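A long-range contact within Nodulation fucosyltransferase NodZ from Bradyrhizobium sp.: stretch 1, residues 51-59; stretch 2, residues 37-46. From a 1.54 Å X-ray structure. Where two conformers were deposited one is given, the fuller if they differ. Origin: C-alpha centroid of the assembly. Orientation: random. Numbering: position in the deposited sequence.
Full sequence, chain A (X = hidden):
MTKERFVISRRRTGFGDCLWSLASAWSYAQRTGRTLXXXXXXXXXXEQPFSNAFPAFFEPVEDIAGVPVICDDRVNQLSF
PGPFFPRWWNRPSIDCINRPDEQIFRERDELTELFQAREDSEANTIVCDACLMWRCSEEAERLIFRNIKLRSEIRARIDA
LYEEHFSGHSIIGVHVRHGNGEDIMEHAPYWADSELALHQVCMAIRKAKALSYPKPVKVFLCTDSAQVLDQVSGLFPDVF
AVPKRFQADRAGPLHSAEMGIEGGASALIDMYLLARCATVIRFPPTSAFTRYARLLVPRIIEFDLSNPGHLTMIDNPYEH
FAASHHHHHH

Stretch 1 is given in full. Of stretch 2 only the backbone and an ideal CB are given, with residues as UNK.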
# COMPACT_ATOMS: atom_id res chain seq x y z
N SER A 51 17.09 6.32 -8.26
CA SER A 51 16.60 7.29 -7.30
C SER A 51 15.70 6.58 -6.30
O SER A 51 14.77 5.84 -6.71
CB SER A 51 15.79 8.34 -8.05
OG SER A 51 15.27 9.27 -7.15
N ASN A 52 15.92 6.79 -4.99
CA ASN A 52 15.05 6.17 -4.02
C ASN A 52 13.73 6.92 -4.00
O ASN A 52 13.74 8.10 -3.74
CB ASN A 52 15.73 6.22 -2.65
CG ASN A 52 15.07 5.36 -1.60
OD1 ASN A 52 13.94 4.91 -1.78
ND2 ASN A 52 15.76 5.11 -0.50
N ALA A 53 12.64 6.26 -4.36
CA ALA A 53 11.35 6.94 -4.50
C ALA A 53 10.75 7.37 -3.19
O ALA A 53 9.86 8.23 -3.19
CB ALA A 53 10.37 6.03 -5.21
N PHE A 54 11.16 6.80 -2.07
CA PHE A 54 10.47 7.13 -0.80
C PHE A 54 10.38 8.67 -0.57
O PHE A 54 9.29 9.19 -0.28
CB PHE A 54 11.04 6.35 0.40
CG PHE A 54 10.31 6.60 1.67
CD1 PHE A 54 9.19 5.87 2.03
CD2 PHE A 54 10.76 7.58 2.50
CE1 PHE A 54 8.56 6.16 3.26
CE2 PHE A 54 10.13 7.90 3.72
CZ PHE A 54 9.02 7.12 4.08
N PRO A 55 11.50 9.44 -0.62
CA PRO A 55 11.42 10.88 -0.42
C PRO A 55 10.66 11.70 -1.45
O PRO A 55 10.43 12.85 -1.26
CB PRO A 55 12.89 11.32 -0.37
CG PRO A 55 13.66 10.07 -0.17
CD PRO A 55 12.89 8.98 -0.77
N ALA A 56 10.34 11.09 -2.58
CA ALA A 56 9.54 11.76 -3.56
C ALA A 56 8.07 11.90 -3.10
O ALA A 56 7.38 12.77 -3.57
CB ALA A 56 9.63 11.06 -4.93
N PHE A 57 7.65 11.03 -2.17
CA PHE A 57 6.28 11.01 -1.73
C PHE A 57 6.08 11.27 -0.24
O PHE A 57 5.01 11.75 0.15
CB PHE A 57 5.65 9.66 -2.11
CG PHE A 57 5.67 9.42 -3.62
CD1 PHE A 57 4.87 10.13 -4.47
CD2 PHE A 57 6.60 8.57 -4.18
CE1 PHE A 57 4.96 9.96 -5.85
CE2 PHE A 57 6.70 8.39 -5.56
CZ PHE A 57 5.87 9.06 -6.39
N PHE A 58 7.10 10.92 0.55
CA PHE A 58 7.02 11.04 2.02
C PHE A 58 8.15 11.92 2.52
O PHE A 58 9.19 12.02 1.91
CB PHE A 58 7.12 9.65 2.65
CG PHE A 58 5.92 8.79 2.36
CD1 PHE A 58 4.78 8.88 3.11
CD2 PHE A 58 5.91 7.97 1.28
CE1 PHE A 58 3.68 8.12 2.80
CE2 PHE A 58 4.79 7.21 0.98
CZ PHE A 58 3.69 7.28 1.75
N GLU A 59 7.91 12.49 3.69
CA GLU A 59 8.92 13.30 4.37
C GLU A 59 10.03 12.45 4.95
O GLU A 59 9.82 11.24 5.22
CB GLU A 59 8.24 14.15 5.46
CG GLU A 59 7.25 15.19 4.86
CD GLU A 59 6.70 16.12 5.85
OE1 GLU A 59 6.72 15.82 7.06
OE2 GLU A 59 6.25 17.21 5.42
N UNK A 37 16.13 0.01 6.42
CA UNK A 37 16.45 0.77 5.23
C UNK A 37 15.24 0.65 4.28
O UNK A 37 14.77 -0.45 3.94
CB UNK A 37 17.74 0.27 4.58
N UNK A 38 14.68 1.79 3.87
CA UNK A 38 13.55 1.84 2.95
C UNK A 38 14.15 2.08 1.56
O UNK A 38 14.71 3.15 1.31
CB UNK A 38 12.54 2.92 3.34
N UNK A 39 14.11 1.06 0.73
CA UNK A 39 14.79 1.09 -0.59
C UNK A 39 13.76 0.95 -1.70
O UNK A 39 13.35 -0.16 -2.11
CB UNK A 39 15.83 -0.02 -0.70
N UNK A 40 13.24 2.10 -2.13
CA UNK A 40 12.26 2.16 -3.19
C UNK A 40 12.88 2.60 -4.53
O UNK A 40 12.22 3.15 -5.40
CB UNK A 40 11.13 3.11 -2.79
N UNK A 41 14.16 2.29 -4.73
CA UNK A 41 14.78 2.41 -6.06
C UNK A 41 14.07 1.53 -7.04
O UNK A 41 13.75 0.39 -6.72
CB UNK A 41 16.27 2.05 -6.02
N UNK A 42 13.80 2.06 -8.20
CA UNK A 42 13.11 1.30 -9.28
C UNK A 42 11.59 1.23 -9.16
O UNK A 42 10.93 0.47 -9.90
CB UNK A 42 13.65 -0.13 -9.31
N UNK A 43 11.02 2.07 -8.29
CA UNK A 43 9.57 2.24 -8.20
C UNK A 43 8.93 2.44 -9.57
O UNK A 43 9.44 3.13 -10.45
CB UNK A 43 9.24 3.43 -7.30
N UNK A 44 7.74 1.85 -9.72
CA UNK A 44 6.92 2.07 -10.91
C UNK A 44 6.56 3.53 -11.16
O UNK A 44 6.17 3.90 -12.26
CB UNK A 44 5.63 1.25 -10.80
N UNK A 45 6.69 4.36 -10.13
CA UNK A 45 6.31 5.75 -10.27
C UNK A 45 7.48 6.69 -10.56
O UNK A 45 7.27 7.86 -10.84
CB UNK A 45 5.60 6.21 -9.00
N UNK A 46 8.70 6.21 -10.47
CA UNK A 46 9.86 7.08 -10.66
C UNK A 46 10.65 6.60 -11.89
O UNK A 46 11.12 5.46 -11.91
CB UNK A 46 10.74 7.09 -9.41

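Position 37 lies in a strand. Its CB points sideways, with nothing of stretch 1 within 5.5 Å, so stretch 1 sets no preference. The residue is Val-37, and it makes no contact here.

At position 38 the CB points toward stretch 1, 4.6 Å from CG of Phe-54. The backbone O takes a hydrogen bond from Asn-52 (ND2 to O, 2.9 Å). An aromatic ring is the neighbour, so an apolar side chain suits, whether Leu, Ile, Val or Met. It is Ile-38. Its CD1 sits over one face of the Phe-54 ring, 4.1 Å from the centroid, and its CG2 lies 3.7 Å from Phe-54 CD1.

Position 39 points its CB away, so many side chains could fit, polar ones included. It is Asp-39. It turns to its own stretch and forms a salt bridge with position 41.

At position 40 the N donates to Asn-52 OD1 at 2.9 Å, and the O accepts a weak bond from Ala-53 N at 3.3 Å. OD1 also accepts a weak capping bond from Phe-54 N. The CB points sideways, with the Phe-54 and Phe-58 rings further along. A large apolar or aromatic side chain would suit. Trp-40 fills the place. The edge of Phe-54 meets its face, with ring planes at 72°, and Phe-58 CE2 approaches its edge, 4.0 Å from CZ3.

At position 41 the CB points sideways, 4.1 Å from Ser-51 O. The CA makes a CH contact with that oxygen (CA to O, 3.5 Å). A side chain with a carbon at CG can pack on Asn-52, and a longer one can go on away from stretch 1. It is Arg-41. Its CG lies 3.9 Å from Asn-52 N, and the rest leads off to the Asp-39 carboxylate, which NE and NH2 bind.

Position 42 has phi 82°, which favours glycine, and its CB direction is away. Gly-42 is found. A water links its N to Ser-51 O.

At position 43 the ideal CB is only 3.5 Å from Ala-53 CB, so a small residue suits. Ser-43 fits, and its OG accepts from the N of position 45.

Position 44 is out of reach of stretch 1. It is Cys-44.

Position 45 directs its CB toward Phe-57, 3.9 Å from CZ. Apolar or aromatic residues suit. In Tyr-45 the CB makes this contact.

Position 46 points toward Ala-53, whose CB is 4.3 Å from the ideal CB. A medium apolar side chain suits. Val-46 puts CG2 3.4 Å from Ala-53 CB and CG1 4.1 Å from Ser-51 CB.

Stretch 2 (37-46) VIDWRGSCYV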
# COMPACT_ATOMS: atom_id res chain seq x y z
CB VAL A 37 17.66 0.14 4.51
CG1 VAL A 37 17.99 0.91 3.26
CG2 VAL A 37 18.87 0.04 5.43
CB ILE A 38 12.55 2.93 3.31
CG1 ILE A 38 12.14 2.84 4.79
CG2 ILE A 38 11.34 2.82 2.36
CD1 ILE A 38 11.10 3.87 5.24
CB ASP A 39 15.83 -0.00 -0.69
CG ASP A 39 16.55 0.01 -2.00
OD1 ASP A 39 16.33 0.91 -2.85
OD2 ASP A 39 17.36 -0.95 -2.19
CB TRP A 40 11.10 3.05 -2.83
CG TRP A 40 10.22 2.50 -1.74
CD1 TRP A 40 10.37 1.35 -1.01
CD2 TRP A 40 9.05 3.18 -1.19
NE1 TRP A 40 9.34 1.23 -0.11
CE2 TRP A 40 8.51 2.33 -0.22
CE3 TRP A 40 8.38 4.34 -1.52
CZ2 TRP A 40 7.37 2.67 0.50
CZ3 TRP A 40 7.26 4.67 -0.85
CH2 TRP A 40 6.75 3.83 0.15
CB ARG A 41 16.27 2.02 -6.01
CG ARG A 41 17.13 3.08 -5.29
CD ARG A 41 18.60 2.70 -5.15
NE ARG A 41 18.72 1.54 -4.31
CZ ARG A 41 19.85 0.89 -4.10
NH1 ARG A 41 20.97 1.39 -4.61
NH2 ARG A 41 19.87 -0.23 -3.37
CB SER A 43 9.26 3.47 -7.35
OG SER A 43 7.89 3.82 -7.39
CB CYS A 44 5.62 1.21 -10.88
SG CYS A 44 4.58 1.50 -9.47
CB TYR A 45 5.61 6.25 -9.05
CG TYR A 45 4.33 5.54 -8.82
CD1 TYR A 45 3.28 5.62 -9.72
CD2 TYR A 45 4.18 4.75 -7.71
CE1 TYR A 45 2.09 4.92 -9.51
CE2 TYR A 45 3.01 4.05 -7.49
CZ TYR A 45 1.98 4.16 -8.35
OH TYR A 45 0.84 3.45 -8.10
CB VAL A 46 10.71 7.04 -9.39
CG1 VAL A 46 12.03 7.82 -9.54
CG2 VAL A 46 9.87 7.60 -8.23
O HOH W 1 13.59 4.74 -8.69
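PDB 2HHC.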